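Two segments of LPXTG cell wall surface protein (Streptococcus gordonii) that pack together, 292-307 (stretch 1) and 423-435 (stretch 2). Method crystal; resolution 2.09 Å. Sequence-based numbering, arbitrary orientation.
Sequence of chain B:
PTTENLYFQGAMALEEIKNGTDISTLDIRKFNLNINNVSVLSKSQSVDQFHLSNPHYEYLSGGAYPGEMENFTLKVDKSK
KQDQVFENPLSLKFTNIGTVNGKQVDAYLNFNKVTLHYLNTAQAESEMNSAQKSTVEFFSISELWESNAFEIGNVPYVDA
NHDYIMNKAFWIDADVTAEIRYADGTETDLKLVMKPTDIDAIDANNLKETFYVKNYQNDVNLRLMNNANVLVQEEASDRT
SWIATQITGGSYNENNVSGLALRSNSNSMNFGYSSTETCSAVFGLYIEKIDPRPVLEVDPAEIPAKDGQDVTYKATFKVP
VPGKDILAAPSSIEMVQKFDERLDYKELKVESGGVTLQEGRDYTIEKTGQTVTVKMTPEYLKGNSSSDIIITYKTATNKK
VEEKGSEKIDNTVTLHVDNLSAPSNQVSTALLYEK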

ATOM      1  N   PRO B 292     -12.830  -9.380  -9.538  1.00 24.03           N
ATOM      2  CA  PRO B 292     -11.965 -10.508  -9.925  1.00 26.28           C
ATOM      3  C   PRO B 292     -10.775 -10.151 -10.811  1.00 15.13           C
ATOM      4  O   PRO B 292     -10.803  -9.162 -11.524  1.00 22.82           O
ATOM      5  CB  PRO B 292     -12.916 -11.425 -10.708  1.00 28.90           C
ATOM      6  CG  PRO B 292     -13.982 -10.503 -11.221  1.00 35.38           C
ATOM      7  CD  PRO B 292     -14.166  -9.466 -10.150  1.00 31.17           C
ATOM      8  N   ARG B 293      -9.742 -10.981 -10.765  1.00 22.50           N
ATOM      9  CA  ARG B 293      -8.619 -10.873 -11.684  1.00 29.85           C
ATOM     10  C   ARG B 293      -9.122 -11.145 -13.091  1.00 27.89           C
ATOM     11  O   ARG B 293     -10.219 -11.675 -13.269  1.00 25.12           O
ATOM     12  CB  ARG B 293      -7.538 -11.901 -11.327  1.00 22.60           C
ATOM     13  CG  ARG B 293      -6.914 -11.690  -9.964  1.00 42.64           C
ATOM     14  CD  ARG B 293      -6.229 -12.968  -9.469  1.00 47.55           C
ATOM     15  NE  ARG B 293      -5.335 -13.553 -10.473  1.00 33.51           N
ATOM     16  CZ  ARG B 293      -4.689 -14.707 -10.312  1.00 47.83           C
ATOM     17  NH1 ARG B 293      -3.883 -15.167 -11.263  1.00 37.09           N
ATOM     18  NH2 ARG B 293      -4.844 -15.403  -9.192  1.00 44.35           N
ATOM     19  N   PRO B 294      -8.319 -10.788 -14.102  1.00 29.36           N
ATOM     20  CA  PRO B 294      -8.728 -11.138 -15.464  1.00 25.65           C
ATOM     21  C   PRO B 294      -8.906 -12.643 -15.611  1.00 24.53           C
ATOM     22  O   PRO B 294      -8.162 -13.431 -15.015  1.00 21.64           O
ATOM     23  CB  PRO B 294      -7.559 -10.627 -16.317  1.00 20.86           C
ATOM     24  CG  PRO B 294      -7.064  -9.439 -15.537  1.00 21.36           C
ATOM     25  CD  PRO B 294      -7.164  -9.871 -14.090  1.00 17.41           C
ATOM     26  N   VAL B 295      -9.908 -13.024 -16.396  1.00 17.94           N
ATOM     27  CA  VAL B 295     -10.195 -14.421 -16.678  1.00 25.84           C
ATOM     28  C   VAL B 295      -9.742 -14.769 -18.095  1.00 24.21           C
ATOM     29  O   VAL B 295     -10.185 -14.160 -19.079  1.00 23.03           O
ATOM     30  CB  VAL B 295     -11.708 -14.725 -16.537  1.00 25.55           C
ATOM     31  CG1 VAL B 295     -11.985 -16.174 -16.877  1.00 16.84           C
ATOM     32  CG2 VAL B 295     -12.174 -14.400 -15.118  1.00 20.15           C
ATOM     33  N   LEU B 296      -8.850 -15.746 -18.191  1.00 20.66           N
ATOM     34  CA  LEU B 296      -8.283 -16.122 -19.471  1.00 18.35           C
ATOM     35  C   LEU B 296      -8.731 -17.515 -19.836  1.00 18.80           C
ATOM     36  O   LEU B 296      -8.712 -18.414 -19.000  1.00 28.28           O
ATOM     37  CB  LEU B 296      -6.754 -16.062 -19.418  1.00 22.91           C
ATOM     38  CG  LEU B 296      -6.025 -16.446 -20.709  1.00 26.45           C
ATOM     39  CD1 LEU B 296      -6.339 -15.429 -21.803  1.00 20.99           C
ATOM     40  CD2 LEU B 296      -4.526 -16.542 -20.471  1.00 17.29           C
ATOM     41  N   GLU B 297      -9.125 -17.689 -21.091  1.00 19.45           N
ATOM     42  CA  GLU B 297      -9.569 -18.976 -21.594  1.00 24.89           C
ATOM     43  C   GLU B 297      -8.865 -19.249 -22.918  1.00 25.36           C
ATOM     44  O   GLU B 297      -8.530 -18.323 -23.646  1.00 31.21           O
ATOM     45  CB  GLU B 297     -11.088 -18.964 -21.804  1.00 23.61           C
ATOM     46  CG  GLU B 297     -11.870 -18.422 -20.614  1.00 33.69           C
ATOM     47  CD  GLU B 297     -13.355 -18.231 -20.915  1.00 41.14           C
ATOM     48  OE1 GLU B 297     -13.821 -17.073 -20.953  1.00 39.09           O
ATOM     49  OE2 GLU B 297     -14.060 -19.241 -21.104  1.00 51.61           O
ATOM     50  N   VAL B 298      -8.645 -20.518 -23.228  1.00 22.19           N
ATOM     51  CA  VAL B 298      -8.010 -20.892 -24.473  1.00 24.92           C
ATOM     52  C   VAL B 298      -8.837 -21.962 -25.183  1.00 26.57           C
ATOM     53  O   VAL B 298      -9.393 -22.855 -24.543  1.00 27.59           O
ATOM     54  CB  VAL B 298      -6.579 -21.423 -24.246  1.00 29.54           C
ATOM     55  CG1 VAL B 298      -6.603 -22.708 -23.412  1.00 22.52           C
ATOM     56  CG2 VAL B 298      -5.880 -21.664 -25.578  1.00 30.70           C
ATOM     57  N   ASP B 299      -8.909 -21.857 -26.502  1.00 24.69           N
ATOM     58  CA  ASP B 299      -9.552 -22.864 -27.342  1.00 26.88           C
ATOM     59  C   ASP B 299      -8.594 -23.180 -28.480  1.00 30.95           C
ATOM     60  O   ASP B 299      -8.283 -22.299 -29.284  1.00 28.85           O
ATOM     61  CB  ASP B 299     -10.884 -22.322 -27.874  1.00 27.91           C
ATOM     62  CG  ASP B 299     -11.582 -23.284 -28.831  1.00 39.92           C
ATOM     63  OD1 ASP B 299     -12.514 -22.842 -29.534  1.00 46.14           O
ATOM     64  OD2 ASP B 299     -11.209 -24.475 -28.884  1.00 46.08           O
ATOM     65  N   PRO B 300      -8.116 -24.436 -28.563  1.00 31.25           N
ATOM     66  CA  PRO B 300      -8.488 -25.591 -27.742  1.00 34.22           C
ATOM     67  C   PRO B 300      -7.516 -25.938 -26.614  1.00 31.69           C
ATOM     68  O   PRO B 300      -6.465 -25.322 -26.453  1.00 32.77           O
ATOM     69  CB  PRO B 300      -8.476 -26.729 -28.764  1.00 39.69           C
ATOM     70  CG  PRO B 300      -7.341 -26.368 -29.660  1.00 39.81           C
ATOM     71  CD  PRO B 300      -7.309 -24.848 -29.725  1.00 31.12           C
ATOM     72  N   ALA B 301      -7.889 -26.954 -25.840  1.00 36.93           N
ATOM     73  CA  ALA B 301      -7.084 -27.426 -24.718  1.00 39.36           C
ATOM     74  C   ALA B 301      -5.875 -28.208 -25.202  1.00 36.42           C
ATOM     75  O   ALA B 301      -4.897 -28.374 -24.476  1.00 40.64           O
ATOM     76  CB  ALA B 301      -7.925 -28.288 -23.792  1.00 34.18           C
ATOM     77  N   GLU B 302      -5.953 -28.693 -26.433  1.00 38.84           N
ATOM     78  CA  GLU B 302      -4.896 -29.518 -26.983  1.00 42.85           C
ATOM     79  C   GLU B 302      -4.907 -29.431 -28.497  1.00 36.60           C
ATOM     80  O   GLU B 302      -5.948 -29.232 -29.114  1.00 48.02           O
ATOM     81  CB  GLU B 302      -5.040 -30.976 -26.513  1.00 64.09           C
ATOM     82  CG  GLU B 302      -5.925 -31.864 -27.387  1.00 95.83           C
ATOM     83  CD  GLU B 302      -7.429 -31.689 -27.147  1.00117.05           C
ATOM     84  OE1 GLU B 302      -7.849 -30.651 -26.582  1.00121.76           O
ATOM     85  OE2 GLU B 302      -8.193 -32.607 -27.532  1.00118.22           O
ATOM     86  N   ILE B 303      -3.730 -29.554 -29.089  1.00 42.00           N
ATOM     87  CA  ILE B 303      -3.591 -29.539 -30.532  1.00 46.21           C
ATOM     88  C   ILE B 303      -2.495 -30.509 -30.940  1.00 51.01           C
ATOM     89  O   ILE B 303      -1.618 -30.838 -30.133  1.00 33.80           O
ATOM     90  CB  ILE B 303      -3.165 -28.157 -31.040  1.00 39.05           C
ATOM     91  CG1 ILE B 303      -1.902 -27.716 -30.303  1.00 52.66           C
ATOM     92  CG2 ILE B 303      -4.275 -27.145 -30.864  1.00 35.91           C
ATOM     93  CD1 ILE B 303      -1.160 -26.595 -30.969  1.00 49.02           C
ATOM     94  N   PRO B 304      -2.544 -30.980 -32.195  1.00 48.02           N
ATOM     95  CA  PRO B 304      -1.392 -31.661 -32.781  1.00 47.05           C
ATOM     96  C   PRO B 304      -0.210 -30.704 -32.844  1.00 51.05           C
ATOM     97  O   PRO B 304      -0.382 -29.513 -33.117  1.00 37.93           O
ATOM     98  CB  PRO B 304      -1.862 -31.992 -34.200  1.00 47.56           C
ATOM     99  CG  PRO B 304      -3.016 -31.071 -34.459  1.00 51.05           C
ATOM    100  CD  PRO B 304      -3.680 -30.912 -33.131  1.00 51.01           C
ATOM    101  N   ALA B 305       0.980 -31.231 -32.590  1.00 48.40           N
ATOM    102  CA  ALA B 305       2.198 -30.440 -32.622  1.00 40.96           C
ATOM    103  C   ALA B 305       2.589 -30.136 -34.060  1.00 51.45           C
ATOM    104  O   ALA B 305       3.671 -30.518 -34.513  1.00 44.96           O
ATOM    105  CB  ALA B 305       3.323 -31.183 -31.908  1.00 39.76           C
ATOM    106  N   LYS B 306       1.703 -29.446 -34.773  1.00 36.45           N
ATOM    107  CA  LYS B 306       1.930 -29.119 -36.174  1.00 32.37           C
ATOM    108  C   LYS B 306       1.743 -27.638 -36.449  1.00 31.08           C
ATOM    109  O   LYS B 306       0.987 -26.968 -35.765  1.00 39.58           O
ATOM    110  CB  LYS B 306       0.974 -29.913 -37.076  1.00 36.82           C
ATOM    111  CG  LYS B 306       1.401 -31.345 -37.351  1.00 54.41           C
ATOM    112  CD  LYS B 306       0.342 -32.341 -36.908  1.00 61.68           C
ATOM    113  CE  LYS B 306       0.551 -33.695 -37.575  1.00 77.97           C
ATOM    114  NZ  LYS B 306       1.969 -34.155 -37.470  1.00 90.77           N
ATOM    115  N   ASP B 307       2.428 -27.151 -37.476  1.00 31.51           N
ATOM    116  CA  ASP B 307       2.265 -25.792 -37.976  1.00 38.13           C
ATOM    117  C   ASP B 307       0.799 -25.502 -38.345  1.00 38.03           C
ATOM    118  O   ASP B 307       0.042 -26.418 -38.652  1.00 30.26           O
ATOM    119  CB  ASP B 307       3.155 -25.617 -39.208  1.00 33.47           C
ATOM    120  CG  ASP B 307       3.119 -24.216 -39.765  1.00 40.83           C
ATOM    121  OD1 ASP B 307       3.181 -23.261 -38.963  1.00 35.28           O
ATOM    122  OD2 ASP B 307       3.019 -24.071 -41.004  1.00 32.86           O
ATOM    123  N   PRO B 423      -2.381  -9.934 -13.136  1.00 24.98           N
ATOM    124  CA  PRO B 423      -2.288 -11.002 -14.135  1.00 23.12           C
ATOM    125  C   PRO B 423      -3.507 -11.901 -14.101  1.00 18.84           C
ATOM    126  O   PRO B 423      -4.103 -12.085 -13.053  1.00 24.27           O
ATOM    127  CB  PRO B 423      -1.053 -11.805 -13.699  1.00 21.95           C
ATOM    128  CG  PRO B 423      -0.636 -11.234 -12.338  1.00 35.98           C
ATOM    129  CD  PRO B 423      -1.708 -10.292 -11.878  1.00 21.82           C
ATOM    130  N   SER B 424      -3.850 -12.466 -15.251  1.00 19.34           N
ATOM    131  CA  SER B 424      -4.926 -13.436 -15.356  1.00 21.12           C
ATOM    132  C   SER B 424      -4.464 -14.769 -14.776  1.00 26.03           C
ATOM    133  O   SER B 424      -3.309 -14.919 -14.379  1.00 24.55           O
ATOM    134  CB  SER B 424      -5.277 -13.650 -16.821  1.00 19.89           C
ATOM    135  OG  SER B 424      -4.243 -14.388 -17.460  1.00 20.94           O
ATOM    136  N   ASN B 425      -5.369 -15.738 -14.729  1.00 20.58           N
ATOM    137  CA  ASN B 425      -4.959 -17.116 -14.518  1.00 26.18           C
ATOM    138  C   ASN B 425      -4.131 -17.520 -15.723  1.00 32.05           C
ATOM    139  O   ASN B 425      -4.289 -16.950 -16.811  1.00 22.66           O
ATOM    140  CB  ASN B 425      -6.186 -18.017 -14.446  1.00 24.18           C
ATOM    141  CG  ASN B 425      -7.075 -17.856 -15.657  1.00 24.43           C
ATOM    142  OD1 ASN B 425      -7.682 -16.803 -15.852  1.00 26.88           O
ATOM    143  ND2 ASN B 425      -7.135 -18.885 -16.496  1.00 26.18           N
ATOM    144  N   GLN B 426      -3.254 -18.501 -15.536  1.00 26.43           N
ATOM    145  CA  GLN B 426      -2.509 -19.076 -16.647  1.00 20.45           C
ATOM    146  C   GLN B 426      -3.298 -20.209 -17.315  1.00 27.84           C
ATOM    147  O   GLN B 426      -3.974 -20.987 -16.642  1.00 34.30           O
ATOM    148  CB  GLN B 426      -1.152 -19.594 -16.171  1.00 21.93           C
ATOM    149  CG  GLN B 426      -0.280 -20.124 -17.307  1.00 27.85           C
ATOM    150  CD  GLN B 426       0.985 -20.782 -16.803  1.00 42.05           C
ATOM    151  OE1 GLN B 426       2.074 -20.218 -16.902  1.00 34.03           O
ATOM    152  NE2 GLN B 426       0.848 -21.988 -16.259  1.00 34.69           N
ATOM    153  N   VAL B 427      -3.222 -20.306 -18.639  1.00 31.22           N
ATOM    154  CA  VAL B 427      -3.891 -21.401 -19.345  1.00 28.20           C
ATOM    155  C   VAL B 427      -2.886 -22.217 -20.120  1.00 31.74           C
ATOM    156  O   VAL B 427      -1.748 -21.799 -20.310  1.00 29.61           O
ATOM    157  CB  VAL B 427      -4.987 -20.919 -20.335  1.00 31.70           C
ATOM    158  CG1 VAL B 427      -6.121 -20.212 -19.589  1.00 20.65           C
ATOM    159  CG2 VAL B 427      -4.386 -20.039 -21.435  1.00 16.48           C
ATOM    160  N   SER B 428      -3.318 -23.382 -20.579  1.00 29.18           N
ATOM    161  CA  SER B 428      -2.404 -24.296 -21.237  1.00 39.05           C
ATOM    162  C   SER B 428      -3.030 -24.995 -22.430  1.00 32.80           C
ATOM    163  O   SER B 428      -4.160 -25.466 -22.369  1.00 34.77           O
ATOM    164  CB  SER B 428      -1.901 -25.344 -20.244  1.00 31.34           C
ATOM    165  OG  SER B 428      -0.598 -25.024 -19.793  1.00 51.06           O
ATOM    166  N   THR B 429      -2.272 -25.063 -23.513  1.00 36.75           N
ATOM    167  CA  THR B 429      -2.631 -25.916 -24.632  1.00 38.64           C
ATOM    168  C   THR B 429      -1.598 -27.031 -24.779  1.00 39.43           C
ATOM    169  O   THR B 429      -0.426 -26.771 -25.069  1.00 32.23           O
ATOM    170  CB  THR B 429      -2.742 -25.111 -25.924  1.00 33.47           C
ATOM    171  OG1 THR B 429      -3.759 -24.108 -25.759  1.00 28.54           O
ATOM    172  CG2 THR B 429      -3.094 -26.030 -27.092  1.00 30.31           C
ATOM    173  N   ALA B 430      -2.042 -28.268 -24.553  1.00 38.31           N
ATOM    174  CA  ALA B 430      -1.168 -29.435 -24.638  1.00 37.86           C
ATOM    175  C   ALA B 430      -0.837 -29.768 -26.085  1.00 39.62           C
ATOM    176  O   ALA B 430      -1.667 -29.599 -26.978  1.00 47.04           O
ATOM    177  CB  ALA B 430      -1.819 -30.627 -23.961  1.00 46.27           C
ATOM    178  N   LEU B 431       0.378 -30.253 -26.312  1.00 42.31           N
ATOM    179  CA  LEU B 431       0.814 -30.622 -27.654  1.00 42.84           C
ATOM    180  C   LEU B 431       0.698 -32.127 -27.879  1.00 55.26           C
ATOM    181  O   LEU B 431       1.105 -32.924 -27.034  1.00 47.14           O
ATOM    182  CB  LEU B 431       2.253 -30.164 -27.894  1.00 38.76           C
ATOM    183  CG  LEU B 431       2.457 -28.658 -28.068  1.00 48.33           C
ATOM    184  CD1 LEU B 431       3.817 -28.369 -28.680  1.00 42.12           C
ATOM    185  CD2 LEU B 431       1.346 -28.060 -28.914  1.00 37.88           C
ATOM    186  N   LEU B 432       0.139 -32.506 -29.023  1.00 53.73           N
ATOM    187  CA  LEU B 432      -0.030 -33.911 -29.370  1.00 54.84           C
ATOM    188  C   LEU B 432       0.894 -34.300 -30.519  1.00 49.31           C
ATOM    189  O   LEU B 432       0.874 -33.679 -31.580  1.00 51.26           O
ATOM    190  CB  LEU B 432      -1.482 -34.197 -29.752  1.00 56.63           C
ATOM    191  CG  LEU B 432      -2.397 -34.715 -28.642  1.00 58.34           C
ATOM    192  CD1 LEU B 432      -1.804 -34.419 -27.275  1.00 60.64           C
ATOM    193  CD2 LEU B 432      -3.786 -34.112 -28.769  1.00 66.83           C
ATOM    194  N   TYR B 433       1.700 -35.333 -30.302  1.00 47.36           N
ATOM    195  CA  TYR B 433       2.626 -35.808 -31.322  1.00 68.34           C
ATOM    196  C   TYR B 433       2.110 -37.080 -31.986  1.00 67.38           C
ATOM    197  O   TYR B 433       1.886 -38.091 -31.321  1.00 75.23           O
ATOM    198  CB  TYR B 433       4.010 -36.052 -30.717  1.00 76.11           C
ATOM    199  CG  TYR B 433       4.826 -34.793 -30.536  1.00 91.40           C
ATOM    200  CD1 TYR B 433       5.572 -34.270 -31.583  1.00104.07           C
ATOM    201  CD2 TYR B 433       4.850 -34.126 -29.318  1.00 81.85           C
ATOM    202  CE1 TYR B 433       6.318 -33.119 -31.424  1.00105.66           C
ATOM    203  CE2 TYR B 433       5.595 -32.975 -29.149  1.00 92.76           C
ATOM    204  CZ  TYR B 433       6.327 -32.476 -30.206  1.00106.95           C
ATOM    205  OH  TYR B 433       7.069 -31.329 -30.044  1.00115.35           O
ATOM    206  N   GLU B 434       1.920 -37.021 -33.300  1.00 57.99           N
ATOM    207  CA  GLU B 434       1.409 -38.159 -34.054  1.00 55.94           C
ATOM    208  C   GLU B 434       1.854 -38.106 -35.510  1.00 51.38           C
ATOM    209  O   GLU B 434       2.358 -37.086 -35.978  1.00 46.47           O
ATOM    210  CB  GLU B 434      -0.119 -38.203 -33.981  1.00 70.08           C
ATOM    211  CG  GLU B 434      -0.665 -38.716 -32.661  1.00 94.22           C
ATOM    212  CD  GLU B 434      -1.930 -37.995 -32.236  1.00100.67           C
ATOM    213  OE1 GLU B 434      -2.571 -37.359 -33.098  1.00 84.75           O
ATOM    214  OE2 GLU B 434      -2.281 -38.064 -31.040  1.00112.10           O
ATOM    215  N   LYS B 435       1.663 -39.210 -36.224  1.00 54.84           N
ATOM    216  CA  LYS B 435       2.020 -39.282 -37.635  1.00 54.97           C
ATOM    217  C   LYS B 435       3.087 -40.338 -37.892  1.00 61.88           C
ATOM    218  O   LYS B 435       3.217 -40.845 -39.005  1.00 55.63           O
ATOM    219  CB  LYS B 435       2.497 -37.917 -38.135  1.00 63.24           C
ATOM    220  CG  LYS B 435       1.392 -37.052 -38.715  1.00 59.52           C
ATOM    221  CD  LYS B 435       0.033 -37.465 -38.174  1.00 74.87           C
ATOM    222  CE  LYS B 435      -1.089 -37.015 -39.096  1.00 93.34           C
ATOM    223  NZ  LYS B 435      -2.312 -37.848 -38.930  1.00 90.73           N
TER

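The two stretches run side by side in the same direction, and polar atoms pair across the contact in two different ways: chiefly backbone to backbone along the ladder, and side chain to backbone before it, with one weak side-chain bond after it.

The regular part is a short parallel ladder between strands 302-304 and 427-432. Its bonds alternate as parallel pairing requires: Ala430 N donates to Ala301 O (2.9 Å), Ile303 N to Ala430 O (3.0 Å), Leu432 N to Ile303 O (2.7 Å) and Ala305 N to Leu432 O (2.7 Å). Ala430 and Leu432 thus each spend both N and O on stretch 1, and Ile303 does the same in return. Pro304, which has no amide hydrogen, pairs with Leu432 at a position where stretch 2 asks for none, since Leu432 bonds to the residues flanking it, Ile303 and Ala305; its CA approaches Leu432 O at 3.3 Å, as the CA of Glu302 approaches Ala430 O at 3.2 Å.

Before the ladder, strand 295-299 stands farther off, its axis no nearer than 6.9 Å to that of 427-432, and Asn425 bridges the gap. With chi1 at 54° (p), its carboxamide reaches the backbone of Leu296 and satisfies both polar groups: Leu296 N donates to Asn425 OD1 (2.8 Å), and Asn425 ND2 to Leu296 O (3.0 Å). An amide side chain suits this place because it carries a donor and an acceptor together, mimicking a strand edge. Arg293 works similarly on carbonyls: NE donates to Pro423 O (3.2 Å) and NH1, weakly, to Ser424 O (3.2 Å), both oxygens lying near the guanidinium plane. Ser424 OG turns back to its own stretch, donating to Asn425 O at 2.6 Å.

Apolar side chains fill the space between these polar links. Leu296 and Val298 point toward stretch 2, while Val295, Glu297 and Asp299 point away and are exposed, the alternation expected of a strand with one covered side. Val427 meets both inward residues, its CG2 lying 3.6 Å from Leu296 CD2 and 3.8 Å from Val298 CB. Farther along, buried Ile303 and Leu431 share a face of the sheet, with Ile303 CG1 3.5 Å from Leu431 CD2. The other face carries Glu302, Pro304, Ala430 and Leu432; there the aliphatic part of Glu302 serves as packing surface, CG lying 3.4 Å from Leu432 CD2, while its end leads away.

Beyond the ladder, the small side chain of Ala305 is buried, its CB 3.7 Å from the centroid of the Tyr433 ring, over the face. Lys306 NZ adds a weak bond to Glu434 O (3.3 Å). Altogether the contact buries 1095 Å², summed over both sides.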